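Local coordinates for protein DOA1 (Saccharomyces cerevisiae, PDB 3ODT) that probably binds ubiquitin through its WD40 beta-propeller domain, at residues Q113-S119 with A148-F153; F158-S162 with H189-V193; D123-K127 with N137-H141; G77-I83 with I101-V107; Y229-P235 with I269-M275. Where two conformers were deposited one is given. Residue numbers count along the deposited sequence, not the author numbering.

A beta propeller is held both within its blades and between them, and the five contacts divide along that line. Only contact 3 pairs neighbouring strands of one blade, and its chemistry is that of a hydrogen-bonded sheet edge. Contacts 1 and 2 join the same blade, strands 145-150 and 157-162, to its two neighbours mainly through apolar side chains. Contact 4 also spans blades, through one backbone hydrogen bond and apolar side chains. Contact 5, the nearest to the chain centre, runs two strands parallel and adds charge and aromatic stacking. Contacts 2 and 3 are buried; 1, 4 and 5 are partly exposed. His103 and Ser119 tie contact 4 to contact 1; His141 and Thr160 tie contact 3 to contact 2.

Contact 1 (Q113-S119 with A148-F153); sequences QDGVVIS and AKVVSF
Strand 116-119 and the end of strand 145-150 run nearly antiparallel, at 159°, with their axes 6.2 Å apart at closest approach, wider than the spacing of paired strands. CA atoms are closest at Ser119 with Ala148 (6.1 Å), Gln113 with Val150 (6.8 Å) and Asp114 with Phe153 (6.6 Å). Gln113 to Val116 form a type I' turn, closed by reciprocal bonds of 2.9 Å, Gln113 N to Val116 O and Val116 N to Gln113 O. In the other segment the chain turns a corner at Val151, which with Ser152 makes a classic bulge opposite Lys157. Val116 (t), Ile118 (t, t), Ala148 and Val150 (t) point toward the partner segment. Ile118 CG1 lies 3.6 Å from Ala148 CB, Ile118 CG2 3.9 Å from Val150 CG2, and Val116 CG1 4.0 Å from Val150 CG2. At the exposed end Phe153 (p) lays its ring face against Asp114, CB to ring centroid 4.0 Å, a CH-pi contact. Such apolar meshing is how successive WD40 blades stack. Ala148 O is a polar atom left buried without a partner, and the segments share no hydrogen bond, so cohesion here rests on apolar burial.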
# COMPACT_ATOMS: atom_id res chain seq x y z
N GLN A 113 6.42 -6.29 -8.01
CA GLN A 113 6.50 -7.74 -7.93
C GLN A 113 7.23 -8.32 -9.14
O GLN A 113 6.87 -8.04 -10.27
CB GLN A 113 5.08 -8.29 -7.87
CG GLN A 113 4.97 -9.68 -7.27
CD GLN A 113 3.57 -9.98 -6.87
OE1 GLN A 113 3.05 -9.41 -5.92
NE2 GLN A 113 2.92 -10.85 -7.63
N ASP A 114 8.26 -9.12 -8.88
CA ASP A 114 8.89 -9.93 -9.92
C ASP A 114 9.31 -9.08 -11.12
O ASP A 114 9.05 -9.45 -12.26
CB ASP A 114 7.93 -11.04 -10.36
CG ASP A 114 7.56 -12.00 -9.22
OD1 ASP A 114 8.49 -12.47 -8.52
OD2 ASP A 114 6.35 -12.27 -9.02
N GLY A 115 9.92 -7.92 -10.85
CA GLY A 115 10.43 -7.06 -11.90
C GLY A 115 9.41 -6.12 -12.50
O GLY A 115 9.75 -5.31 -13.37
N VAL A 116 8.17 -6.21 -12.03
CA VAL A 116 7.07 -5.41 -12.57
C VAL A 116 6.67 -4.33 -11.59
O VAL A 116 6.47 -4.60 -10.42
CB VAL A 116 5.83 -6.28 -12.89
CG1 VAL A 116 4.71 -5.42 -13.48
CG2 VAL A 116 6.21 -7.39 -13.83
N VAL A 117 6.57 -3.09 -12.06
CA VAL A 117 6.00 -2.02 -11.27
C VAL A 117 4.57 -1.82 -11.76
O VAL A 117 4.32 -1.76 -12.97
CB VAL A 117 6.77 -0.70 -11.44
CG1 VAL A 117 6.15 0.41 -10.59
CG2 VAL A 117 8.21 -0.91 -11.05
N ILE A 118 3.62 -1.71 -10.85
CA ILE A 118 2.27 -1.35 -11.24
C ILE A 118 1.79 -0.19 -10.40
O ILE A 118 1.93 -0.18 -9.17
CB ILE A 118 1.30 -2.57 -11.24
CG1 ILE A 118 -0.05 -2.19 -11.87
CG2 ILE A 118 1.15 -3.16 -9.86
CD1 ILE A 118 -0.99 -3.36 -12.07
N SER A 119 1.23 0.82 -11.08
CA SER A 119 0.84 2.07 -10.45
C SER A 119 -0.65 2.33 -10.69
O SER A 119 -1.21 1.97 -11.74
CB SER A 119 1.67 3.24 -11.01
OG SER A 119 1.58 3.26 -12.43
N ALA A 148 -3.74 -0.95 -7.57
CA ALA A 148 -3.41 -1.85 -8.66
C ALA A 148 -2.36 -2.83 -8.15
O ALA A 148 -1.39 -2.45 -7.46
CB ALA A 148 -2.88 -1.07 -9.90
N LYS A 149 -2.56 -4.09 -8.49
CA LYS A 149 -1.70 -5.18 -8.04
C LYS A 149 -1.44 -6.17 -9.15
O LYS A 149 -2.30 -6.39 -10.02
CB LYS A 149 -2.34 -5.91 -6.87
CG LYS A 149 -2.47 -5.10 -5.60
CD LYS A 149 -1.12 -4.74 -4.99
CE LYS A 149 -1.21 -4.50 -3.48
NZ LYS A 149 -1.73 -3.17 -3.12
N VAL A 150 -0.28 -6.77 -9.11
CA VAL A 150 0.04 -7.86 -10.00
C VAL A 150 -0.60 -9.15 -9.44
O VAL A 150 -0.40 -9.51 -8.28
CB VAL A 150 1.57 -8.05 -10.09
CG1 VAL A 150 1.89 -9.31 -10.91
CG2 VAL A 150 2.22 -6.82 -10.72
N VAL A 151 -1.38 -9.82 -10.27
CA VAL A 151 -1.91 -11.14 -9.93
C VAL A 151 -0.89 -12.22 -10.32
O VAL A 151 -0.52 -13.07 -9.52
CB VAL A 151 -3.24 -11.36 -10.63
CG1 VAL A 151 -3.73 -12.80 -10.42
CG2 VAL A 151 -4.28 -10.36 -10.10
N SER A 152 -0.43 -12.15 -11.56
CA SER A 152 0.56 -13.10 -12.08
C SER A 152 1.48 -12.41 -13.09
O SER A 152 1.02 -11.97 -14.16
CB SER A 152 -0.14 -14.27 -12.76
OG SER A 152 0.80 -15.04 -13.47
N PHE A 153 2.77 -12.32 -12.77
CA PHE A 153 3.71 -11.67 -13.70
C PHE A 153 3.83 -12.50 -14.98
O PHE A 153 3.97 -11.95 -16.06
CB PHE A 153 5.09 -11.40 -13.06
CG PHE A 153 6.04 -12.55 -13.16
CD1 PHE A 153 6.91 -12.66 -14.24
CD2 PHE A 153 6.04 -13.55 -12.20
CE1 PHE A 153 7.77 -13.72 -14.35
CE2 PHE A 153 6.91 -14.63 -12.30
CZ PHE A 153 7.78 -14.72 -13.37

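Contact 2 (F158-S162 with H189-V193); sequences FLTAS and HLAVV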
# COMPACT_ATOMS: atom_id res chain seq x y z
N PHE A 158 -3.41 -8.59 -13.91
CA PHE A 158 -3.35 -7.47 -13.00
C PHE A 158 -4.73 -7.24 -12.44
O PHE A 158 -5.75 -7.59 -13.06
CB PHE A 158 -2.86 -6.21 -13.72
CG PHE A 158 -1.65 -6.47 -14.59
CD1 PHE A 158 -0.45 -6.77 -14.00
CD2 PHE A 158 -1.74 -6.50 -15.97
CE1 PHE A 158 0.66 -7.06 -14.76
CE2 PHE A 158 -0.65 -6.81 -16.73
CZ PHE A 158 0.56 -7.07 -16.13
N LEU A 159 -4.79 -6.61 -11.28
CA LEU A 159 -6.05 -6.33 -10.59
C LEU A 159 -6.07 -4.86 -10.17
O LEU A 159 -5.09 -4.35 -9.63
CB LEU A 159 -6.18 -7.21 -9.36
CG LEU A 159 -7.58 -7.39 -8.78
CD1 LEU A 159 -8.50 -8.19 -9.70
CD2 LEU A 159 -7.47 -8.07 -7.42
N THR A 160 -7.17 -4.17 -10.44
CA THR A 160 -7.31 -2.76 -10.12
C THR A 160 -8.59 -2.52 -9.33
O THR A 160 -9.60 -3.23 -9.50
CB THR A 160 -7.34 -1.92 -11.43
OG1 THR A 160 -8.40 -2.39 -12.28
CG2 THR A 160 -5.99 -2.02 -12.18
N ALA A 161 -8.55 -1.48 -8.51
CA ALA A 161 -9.64 -1.06 -7.66
C ALA A 161 -9.92 0.41 -7.91
O ALA A 161 -8.99 1.23 -7.97
CB ALA A 161 -9.24 -1.21 -6.21
N SER A 162 -11.20 0.76 -8.00
CA SER A 162 -11.58 2.10 -8.43
C SER A 162 -12.71 2.76 -7.66
O SER A 162 -13.59 2.12 -7.07
CB SER A 162 -11.90 2.04 -9.94
OG SER A 162 -12.41 3.24 -10.48
N HIS A 189 -8.42 -0.45 -1.90
CA HIS A 189 -7.19 -1.24 -1.85
C HIS A 189 -7.43 -2.72 -2.08
O HIS A 189 -8.53 -3.23 -1.88
CB HIS A 189 -6.43 -1.01 -0.52
CG HIS A 189 -4.95 -0.89 -0.72
ND1 HIS A 189 -4.37 0.20 -1.33
CD2 HIS A 189 -3.93 -1.73 -0.41
CE1 HIS A 189 -3.07 0.03 -1.39
NE2 HIS A 189 -2.77 -1.14 -0.85
N LEU A 190 -6.36 -3.39 -2.46
CA LEU A 190 -6.37 -4.79 -2.82
C LEU A 190 -5.18 -5.53 -2.22
O LEU A 190 -4.09 -4.97 -2.11
CB LEU A 190 -6.31 -4.93 -4.33
CG LEU A 190 -7.38 -4.28 -5.20
CD1 LEU A 190 -6.96 -4.28 -6.66
CD2 LEU A 190 -8.69 -5.02 -5.01
N ALA A 191 -5.37 -6.80 -1.89
CA ALA A 191 -4.25 -7.70 -1.63
C ALA A 191 -4.55 -9.04 -2.31
O ALA A 191 -5.67 -9.57 -2.16
CB ALA A 191 -4.02 -7.92 -0.15
N VAL A 192 -3.64 -9.48 -3.16
CA VAL A 192 -3.78 -10.77 -3.83
C VAL A 192 -3.33 -11.91 -2.90
O VAL A 192 -2.20 -11.94 -2.43
CB VAL A 192 -3.01 -10.77 -5.16
CG1 VAL A 192 -3.11 -12.15 -5.85
CG2 VAL A 192 -3.49 -9.62 -6.04
N VAL A 193 -4.23 -12.82 -2.61
CA VAL A 193 -3.90 -13.98 -1.78
C VAL A 193 -3.15 -15.03 -2.62
O VAL A 193 -2.06 -15.50 -2.28
CB VAL A 193 -5.16 -14.56 -1.17
CG1 VAL A 193 -4.86 -15.84 -0.37
CG2 VAL A 193 -5.87 -13.54 -0.29
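Leu190 takes the m, t rotamer, which sends CD1 across the gap to settle on the backbone of strand 158-162: CD1 is 3.5 Å from Leu159 O, 3.6 Å from Thr160 C and 3.7 Å from Ala161 N. The same side chain packs between Leu159 and Ala161, with Leu190 CD1 3.8 Å from Leu159 CG and Leu190 CG 3.7 Å from Ala161 CB. Leu159, in the t, p conformation, also directs CD2 to within 4.5 Å of Val192 CG2. The strands run antiparallel at 157°, their axes 6.9 Å apart, as expected where the second strand of one WD40 blade packs on the first strand of the next rather than pairing with it. Thr160 (p) and His189 turn their CA-to-CB bonds away, and Thr160 OG1 hydrogen-bonds to His141 and Trp170, the serine/threonine position of the WD40 tetrad that Asp164 completes. On the Leu190 backbone, N is bonded to Asp147, the first strand's side chain reaching over to the neighbouring blade.

Contact 3 (D123-K127 with N137-H141); sequences DKTAK and NLQAH
Strands 125-127 and 137-139 form an antiparallel hairpin pair, axes 4.8 Å apart at 163°, with Lys127 opposite Asn137 and Ala126 opposite Leu138. Asn137 opens the second segment at a non-hydrogen-bonded pair, CA to CA 4.8 Å from Lys127. Its t rotamer presents OD1 to NZ of Lys127 (m, t, t, p) at 2.8 Å, while Asn137 ND2 donates to Gln139 OE1 at 3.0 Å. Leu138 follows with the hydrogen-bonded pair: Leu138 N to Ala126 O is 2.8 Å and Ala126 N to Leu138 O 3.2 Å. Its side chain (m, t) shares a sheet face with Ala126, CD1 to CB 4.0 Å, the face turned to Phe158 and Thr160 of the next blade. These are the two outer strands of a WD40 blade, with the polar network on the reverse face. There Lys127 NZ also donates to Thr125 OG1 (2.9 Å), and Asp123 OD1 accepts from Thr125 (p) both OG1 (2.7 Å) and, in an Asx turn, N (2.9 Å). Asp123 OD2 bonds to His103 and Gln104, as the Asp of its blade's tetrad. Beyond Gln139 the strands separate, Lys124 O lying 3.8 Å from His141 O. His141 (m) joins the tetrad of the following blade, bonded to Thr160 and Asp164.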
# COMPACT_ATOMS: atom_id res chain seq x y z
N ASP A 123 -5.82 9.57 -12.66
CA ASP A 123 -6.07 9.74 -14.11
C ASP A 123 -6.97 8.63 -14.67
O ASP A 123 -7.28 8.60 -15.86
CB ASP A 123 -4.78 9.91 -14.94
CG ASP A 123 -3.96 8.65 -15.04
OD1 ASP A 123 -4.43 7.57 -14.64
OD2 ASP A 123 -2.82 8.76 -15.56
N LYS A 124 -7.40 7.74 -13.80
CA LYS A 124 -8.37 6.65 -14.07
C LYS A 124 -7.76 5.45 -14.75
O LYS A 124 -8.46 4.61 -15.20
CB LYS A 124 -9.60 7.15 -14.85
CG LYS A 124 -10.20 8.39 -14.27
CD LYS A 124 -11.46 8.81 -15.07
CE LYS A 124 -11.97 10.14 -14.52
NZ LYS A 124 -12.72 10.89 -15.55
N THR A 125 -6.43 5.42 -14.74
CA THR A 125 -5.70 4.27 -15.25
C THR A 125 -4.81 3.63 -14.20
O THR A 125 -4.51 4.23 -13.16
CB THR A 125 -4.78 4.66 -16.45
OG1 THR A 125 -3.60 5.32 -15.95
CG2 THR A 125 -5.50 5.56 -17.44
N ALA A 126 -4.40 2.40 -14.47
CA ALA A 126 -3.23 1.81 -13.83
C ALA A 126 -2.24 1.61 -14.96
O ALA A 126 -2.65 1.47 -16.14
CB ALA A 126 -3.54 0.50 -13.18
N LYS A 127 -0.95 1.59 -14.63
CA LYS A 127 0.06 1.40 -15.64
C LYS A 127 1.01 0.34 -15.15
O LYS A 127 1.34 0.26 -13.96
CB LYS A 127 0.79 2.71 -15.95
CG LYS A 127 -0.07 3.65 -16.85
CD LYS A 127 0.54 5.04 -17.03
CE LYS A 127 -0.22 5.85 -18.09
NZ LYS A 127 -1.70 5.82 -18.03
N ASN A 137 -0.90 0.09 -20.55
CA ASN A 137 -1.79 1.11 -20.02
C ASN A 137 -3.17 0.47 -19.78
O ASN A 137 -3.83 0.04 -20.74
CB ASN A 137 -1.92 2.26 -21.02
CG ASN A 137 -2.79 3.36 -20.51
OD1 ASN A 137 -2.81 3.63 -19.31
ND2 ASN A 137 -3.54 3.98 -21.40
N LEU A 138 -3.58 0.38 -18.53
CA LEU A 138 -4.84 -0.24 -18.16
C LEU A 138 -5.90 0.84 -18.03
O LEU A 138 -6.08 1.44 -16.98
CB LEU A 138 -4.69 -0.99 -16.84
CG LEU A 138 -3.50 -1.96 -16.71
CD1 LEU A 138 -3.59 -2.81 -15.45
CD2 LEU A 138 -3.35 -2.87 -17.91
N GLN A 139 -6.58 1.07 -19.14
CA GLN A 139 -7.54 2.13 -19.33
C GLN A 139 -8.93 1.51 -19.56
O GLN A 139 -9.16 0.84 -20.57
CB GLN A 139 -7.10 3.00 -20.53
CG GLN A 139 -7.83 4.35 -20.68
CD GLN A 139 -7.09 5.33 -21.62
OE1 GLN A 139 -5.96 5.76 -21.34
NE2 GLN A 139 -7.74 5.69 -22.73
N ALA A 140 -9.82 1.73 -18.60
CA ALA A 140 -11.17 1.18 -18.64
C ALA A 140 -12.06 1.76 -17.54
O ALA A 140 -13.23 2.05 -17.77
CB ALA A 140 -11.12 -0.34 -18.54
N HIS A 141 -11.50 1.93 -16.34
CA HIS A 141 -12.26 2.46 -15.22
C HIS A 141 -12.78 3.86 -15.52
O HIS A 141 -12.14 4.63 -16.24
CB HIS A 141 -11.43 2.52 -13.94
CG HIS A 141 -11.24 1.20 -13.28
ND1 HIS A 141 -12.27 0.54 -12.65
CD2 HIS A 141 -10.13 0.44 -13.10
CE1 HIS A 141 -11.81 -0.60 -12.14
NE2 HIS A 141 -10.52 -0.67 -12.40

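Contact 4 (G77-I83 with I101-V107); sequences GGKDTMI and IGHQGNV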
# COMPACT_ATOMS: atom_id res chain seq x y z
N GLY A 77 5.58 8.21 -5.89
CA GLY A 77 4.82 9.08 -6.76
C GLY A 77 3.74 9.82 -5.99
O GLY A 77 3.48 9.56 -4.81
N GLY A 78 3.15 10.78 -6.68
CA GLY A 78 2.09 11.57 -6.08
C GLY A 78 1.53 12.58 -7.04
O GLY A 78 1.34 12.30 -8.24
N LYS A 79 1.31 13.78 -6.52
CA LYS A 79 0.49 14.77 -7.22
C LYS A 79 1.14 15.24 -8.52
O LYS A 79 0.44 15.68 -9.43
CB LYS A 79 0.14 15.96 -6.33
CG LYS A 79 -1.11 15.72 -5.47
CD LYS A 79 -2.40 15.54 -6.33
CE LYS A 79 -3.04 16.86 -6.74
NZ LYS A 79 -3.53 17.62 -5.55
N ASP A 80 2.46 15.21 -8.63
CA ASP A 80 3.05 15.76 -9.84
C ASP A 80 2.98 14.81 -11.05
O ASP A 80 3.45 15.14 -12.12
CB ASP A 80 4.45 16.34 -9.58
CG ASP A 80 5.53 15.31 -9.63
OD1 ASP A 80 6.71 15.67 -9.42
OD2 ASP A 80 5.20 14.14 -9.88
N THR A 81 2.38 13.63 -10.84
CA THR A 81 2.08 12.70 -11.94
C THR A 81 3.23 11.77 -12.36
O THR A 81 3.06 10.90 -13.21
CB THR A 81 1.56 13.44 -13.19
OG1 THR A 81 2.67 14.02 -13.89
CG2 THR A 81 0.58 14.52 -12.79
N MSE A 82 4.38 11.93 -11.70
CA MSE A 82 5.57 11.17 -12.01
C MSE A 82 5.81 10.03 -11.04
O MSE A 82 5.38 10.08 -9.90
CB MSE A 82 6.80 12.09 -11.95
CG MSE A 82 6.64 13.44 -12.67
SE MSE A 82 6.35 13.14 -14.56
CE MSE A 82 5.74 14.87 -15.22
N ILE A 83 6.51 9.00 -11.50
CA ILE A 83 7.04 8.00 -10.58
C ILE A 83 8.56 8.15 -10.63
O ILE A 83 9.15 8.09 -11.71
CB ILE A 83 6.61 6.56 -10.93
CG1 ILE A 83 5.09 6.42 -10.87
CG2 ILE A 83 7.30 5.58 -9.98
CD1 ILE A 83 4.60 5.25 -11.67
N ILE A 101 7.47 7.91 -16.69
CA ILE A 101 6.63 9.00 -17.13
C ILE A 101 5.44 8.44 -17.91
O ILE A 101 5.59 7.52 -18.69
CB ILE A 101 7.43 9.99 -18.02
CG1 ILE A 101 6.56 11.22 -18.29
CG2 ILE A 101 7.98 9.34 -19.32
CD1 ILE A 101 7.34 12.40 -18.84
N GLY A 102 4.26 9.00 -17.66
CA GLY A 102 3.08 8.66 -18.42
C GLY A 102 1.75 8.97 -17.75
O GLY A 102 0.76 9.20 -18.41
N HIS A 103 1.69 8.94 -16.42
CA HIS A 103 0.43 9.28 -15.76
C HIS A 103 0.09 10.75 -15.93
O HIS A 103 0.99 11.59 -16.07
CB HIS A 103 0.48 8.94 -14.28
CG HIS A 103 0.21 7.51 -14.01
ND1 HIS A 103 -1.01 6.93 -14.31
CD2 HIS A 103 0.96 6.54 -13.42
CE1 HIS A 103 -0.97 5.65 -13.95
NE2 HIS A 103 0.20 5.39 -13.42
N GLN A 104 -1.21 11.04 -15.91
CA GLN A 104 -1.70 12.38 -16.14
C GLN A 104 -2.48 12.87 -14.92
O GLN A 104 -3.21 13.85 -14.99
CB GLN A 104 -2.61 12.41 -17.38
CG GLN A 104 -1.90 11.96 -18.64
CD GLN A 104 -0.67 12.78 -18.94
OE1 GLN A 104 -0.64 13.98 -18.68
NE2 GLN A 104 0.38 12.12 -19.47
N GLY A 105 -2.30 12.18 -13.80
CA GLY A 105 -2.86 12.61 -12.55
C GLY A 105 -2.10 11.96 -11.41
O GLY A 105 -1.15 11.19 -11.61
N ASN A 106 -2.56 12.25 -10.21
CA ASN A 106 -1.96 11.79 -8.96
C ASN A 106 -1.67 10.30 -9.05
O ASN A 106 -2.56 9.52 -9.42
CB ASN A 106 -2.92 12.05 -7.80
CG ASN A 106 -2.38 11.59 -6.47
OD1 ASN A 106 -1.17 11.66 -6.21
ND2 ASN A 106 -3.29 11.13 -5.60
N VAL A 107 -0.45 9.91 -8.68
CA VAL A 107 -0.10 8.51 -8.56
C VAL A 107 -0.38 8.11 -7.12
O VAL A 107 0.39 8.42 -6.22
CB VAL A 107 1.36 8.25 -8.94
CG1 VAL A 107 1.65 6.76 -8.85
CG2 VAL A 107 1.64 8.77 -10.36
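Val107 overlaps the far end of segment 77-83, its CG1 4.0 Å from Ile83 CG1 and its CG2 3.8 Å from Thr81 O and 4.0 Å from Met82 O. Space for it is made at Gly77, where an ideal CB would fall only 3.0 Å from Val107 CB. The bond that fixes the register is Val107 N to Gly78 O, 3.0 Å and nearly straight; Gly78 O also takes Thr81 N at 3.1 Å, which closes the type I turn from Gly78 to Thr81. Asp80 steadies the exit of that turn by accepting Met82 N on OD2 at 3.0 Å, an Asx turn. The turn connects the second and third strands of one WD40 blade, while 101-107 is the loop that leaves this blade's outer strand and enters the first strand of the next. Gly102 and His103 are the GH dipeptide of the repeat; with phi and psi of 159° and -29°, any CB on Gly102 would be jammed against the preceding carbonyl. His103 (m) hydrogen-bonds to Ser119 and Asp123 of the following blade, while Ile83 CD1 abuts its ring edge, 4.2 Å from CD2, and Thr81 O sits 3.4 Å from His103 CB. Thr81 CG2 rests 4.1 Å from Gln104 C. Elsewhere, selenomethionine Met82 lays SE 4.2 Å from Ile101 CG1. Asn106 OD1, close to the Gly78 backbone, is hydrogen-bonded to Asn63.

Contact 5 (Y229-P235 with I269-M275); sequences YCIKLLP and IWSVDCM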
# COMPACT_ATOMS: atom_id res chain seq x y z
N TYR A 229 -8.62 2.30 4.14
CA TYR A 229 -7.68 2.81 3.15
C TYR A 229 -6.65 1.80 2.66
O TYR A 229 -6.16 1.92 1.54
CB TYR A 229 -6.92 4.00 3.72
CG TYR A 229 -7.77 5.21 4.04
CD1 TYR A 229 -8.73 5.68 3.15
CD2 TYR A 229 -7.62 5.88 5.23
CE1 TYR A 229 -9.50 6.78 3.44
CE2 TYR A 229 -8.37 7.02 5.51
CZ TYR A 229 -9.32 7.44 4.62
OH TYR A 229 -10.06 8.54 4.89
N CYS A 230 -6.28 0.82 3.50
CA CYS A 230 -5.15 -0.02 3.15
C CYS A 230 -5.35 -1.36 3.80
O CYS A 230 -5.90 -1.42 4.90
CB CYS A 230 -3.84 0.61 3.65
SG CYS A 230 -2.34 -0.25 3.08
N ILE A 231 -4.97 -2.44 3.09
CA ILE A 231 -4.91 -3.79 3.62
C ILE A 231 -3.63 -4.45 3.12
O ILE A 231 -3.15 -4.18 2.02
CB ILE A 231 -6.10 -4.65 3.16
CG1 ILE A 231 -6.34 -4.50 1.67
CG2 ILE A 231 -7.34 -4.28 3.94
CD1 ILE A 231 -7.45 -5.35 1.10
N LYS A 232 -3.09 -5.33 3.96
CA LYS A 232 -1.91 -6.14 3.65
C LYS A 232 -2.08 -7.50 4.29
O LYS A 232 -2.80 -7.65 5.26
CB LYS A 232 -0.62 -5.51 4.17
CG LYS A 232 -0.23 -4.19 3.51
CD LYS A 232 0.24 -4.38 2.08
CE LYS A 232 0.16 -3.05 1.33
NZ LYS A 232 1.15 -2.03 1.81
N LEU A 233 -1.41 -8.48 3.73
CA LEU A 233 -1.31 -9.81 4.33
C LEU A 233 -0.00 -9.96 5.10
O LEU A 233 1.08 -9.69 4.59
CB LEU A 233 -1.40 -10.91 3.26
CG LEU A 233 -2.68 -10.87 2.43
CD1 LEU A 233 -2.63 -11.85 1.26
CD2 LEU A 233 -3.89 -11.13 3.33
N LEU A 234 -0.12 -10.39 6.35
CA LEU A 234 1.01 -10.75 7.18
C LEU A 234 1.62 -12.07 6.74
O LEU A 234 1.00 -12.87 6.04
CB LEU A 234 0.53 -10.84 8.63
CG LEU A 234 0.22 -9.48 9.25
CD1 LEU A 234 -0.65 -9.64 10.48
CD2 LEU A 234 1.51 -8.74 9.58
N PRO A 235 2.86 -12.31 7.16
CA PRO A 235 3.52 -13.58 6.84
C PRO A 235 2.69 -14.82 7.18
O PRO A 235 2.79 -15.81 6.43
CB PRO A 235 4.79 -13.54 7.70
CG PRO A 235 5.10 -12.07 7.84
CD PRO A 235 3.76 -11.35 7.84
N ILE A 269 -5.57 6.92 9.47
CA ILE A 269 -4.43 6.02 9.32
C ILE A 269 -4.35 5.61 7.84
O ILE A 269 -5.26 4.95 7.35
CB ILE A 269 -4.56 4.75 10.19
CG1 ILE A 269 -5.10 5.09 11.57
CG2 ILE A 269 -3.17 4.04 10.25
CD1 ILE A 269 -4.32 6.14 12.33
N TRP A 270 -3.33 6.10 7.12
CA TRP A 270 -3.29 6.00 5.67
C TRP A 270 -2.75 4.70 5.11
O TRP A 270 -3.14 4.29 4.02
CB TRP A 270 -2.50 7.16 5.08
CG TRP A 270 -3.10 8.47 5.34
CD1 TRP A 270 -2.60 9.47 6.10
CD2 TRP A 270 -4.36 8.93 4.84
NE1 TRP A 270 -3.47 10.54 6.12
CE2 TRP A 270 -4.56 10.22 5.35
CE3 TRP A 270 -5.34 8.35 4.03
CZ2 TRP A 270 -5.70 10.97 5.06
CZ3 TRP A 270 -6.47 9.10 3.72
CH2 TRP A 270 -6.65 10.38 4.27
N SER A 271 -1.78 4.12 5.81
CA SER A 271 -1.02 3.03 5.21
C SER A 271 -0.43 2.10 6.26
O SER A 271 -0.04 2.52 7.36
CB SER A 271 0.12 3.64 4.38
OG SER A 271 0.87 2.61 3.73
N VAL A 272 -0.43 0.82 5.92
CA VAL A 272 0.31 -0.20 6.64
C VAL A 272 1.12 -1.05 5.68
O VAL A 272 0.78 -1.18 4.48
CB VAL A 272 -0.63 -1.15 7.43
CG1 VAL A 272 -1.25 -0.41 8.62
CG2 VAL A 272 -1.75 -1.68 6.52
N ASP A 273 2.21 -1.59 6.20
CA ASP A 273 2.96 -2.63 5.50
C ASP A 273 3.53 -3.55 6.56
O ASP A 273 3.56 -3.22 7.73
CB ASP A 273 4.06 -2.03 4.63
CG ASP A 273 4.50 -2.98 3.50
OD1 ASP A 273 3.64 -3.67 2.96
OD2 ASP A 273 5.67 -3.03 3.15
N CYS A 274 3.94 -4.73 6.10
CA CYS A 274 4.41 -5.83 6.94
C CYS A 274 5.88 -6.20 6.65
O CYS A 274 6.24 -6.53 5.51
CB CYS A 274 3.52 -7.07 6.75
SG CYS A 274 1.73 -6.79 7.12
N MSE A 275 6.72 -6.13 7.67
CA MSE A 275 8.05 -6.71 7.62
C MSE A 275 7.98 -8.21 7.49
O MSE A 275 6.97 -8.84 7.85
CB MSE A 275 8.84 -6.38 8.88
CG MSE A 275 9.88 -5.32 8.71
SE MSE A 275 10.45 -4.74 10.46
CE MSE A 275 9.16 -3.31 10.55
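Tyr229, Cys274 and Lys232 bury the most surface here, and they mark the two ends and the middle of a parallel pair of strands inclined at only 13°, axes 5.8 Å apart. At one end the Tyr229 ring makes an offset stack on the six-membered ring of Trp270, centroids 4.5 Å apart and planes at 28°, with Tyr229 CD2 3.3 Å from Ile269 O. Both residues sit in classic bulges, Tyr229 with Cys230 opposite Cys242 and Trp270 with Ser271 opposite Gly283. Trp270 NE1 is bonded to Asp20, a ligand of the calcium ion together with Ser285 and Asn287. At the other end Cys274, in the conformer given, brings SG tightly against Leu234 CD2 at 3.1 Å and to 4.0 Å from Lys232 CB, beside Pro235. Between them Lys232 (m, m, t, p) folds over so that NZ donates to Val272 O at 2.8 Å and forms a salt bridge with Asp273 OD1 at 3.2 Å; Asp273 OD2 goes on to Ala26 N. These are the first, innermost strands of adjacent WD40 blades, side by side at the central channel like staves. Cys230 SG accepts Val272 N at 3.6 Å, almost linearly. Each bond between the strands thus involves a side chain, consistent with the two sheets staying separate.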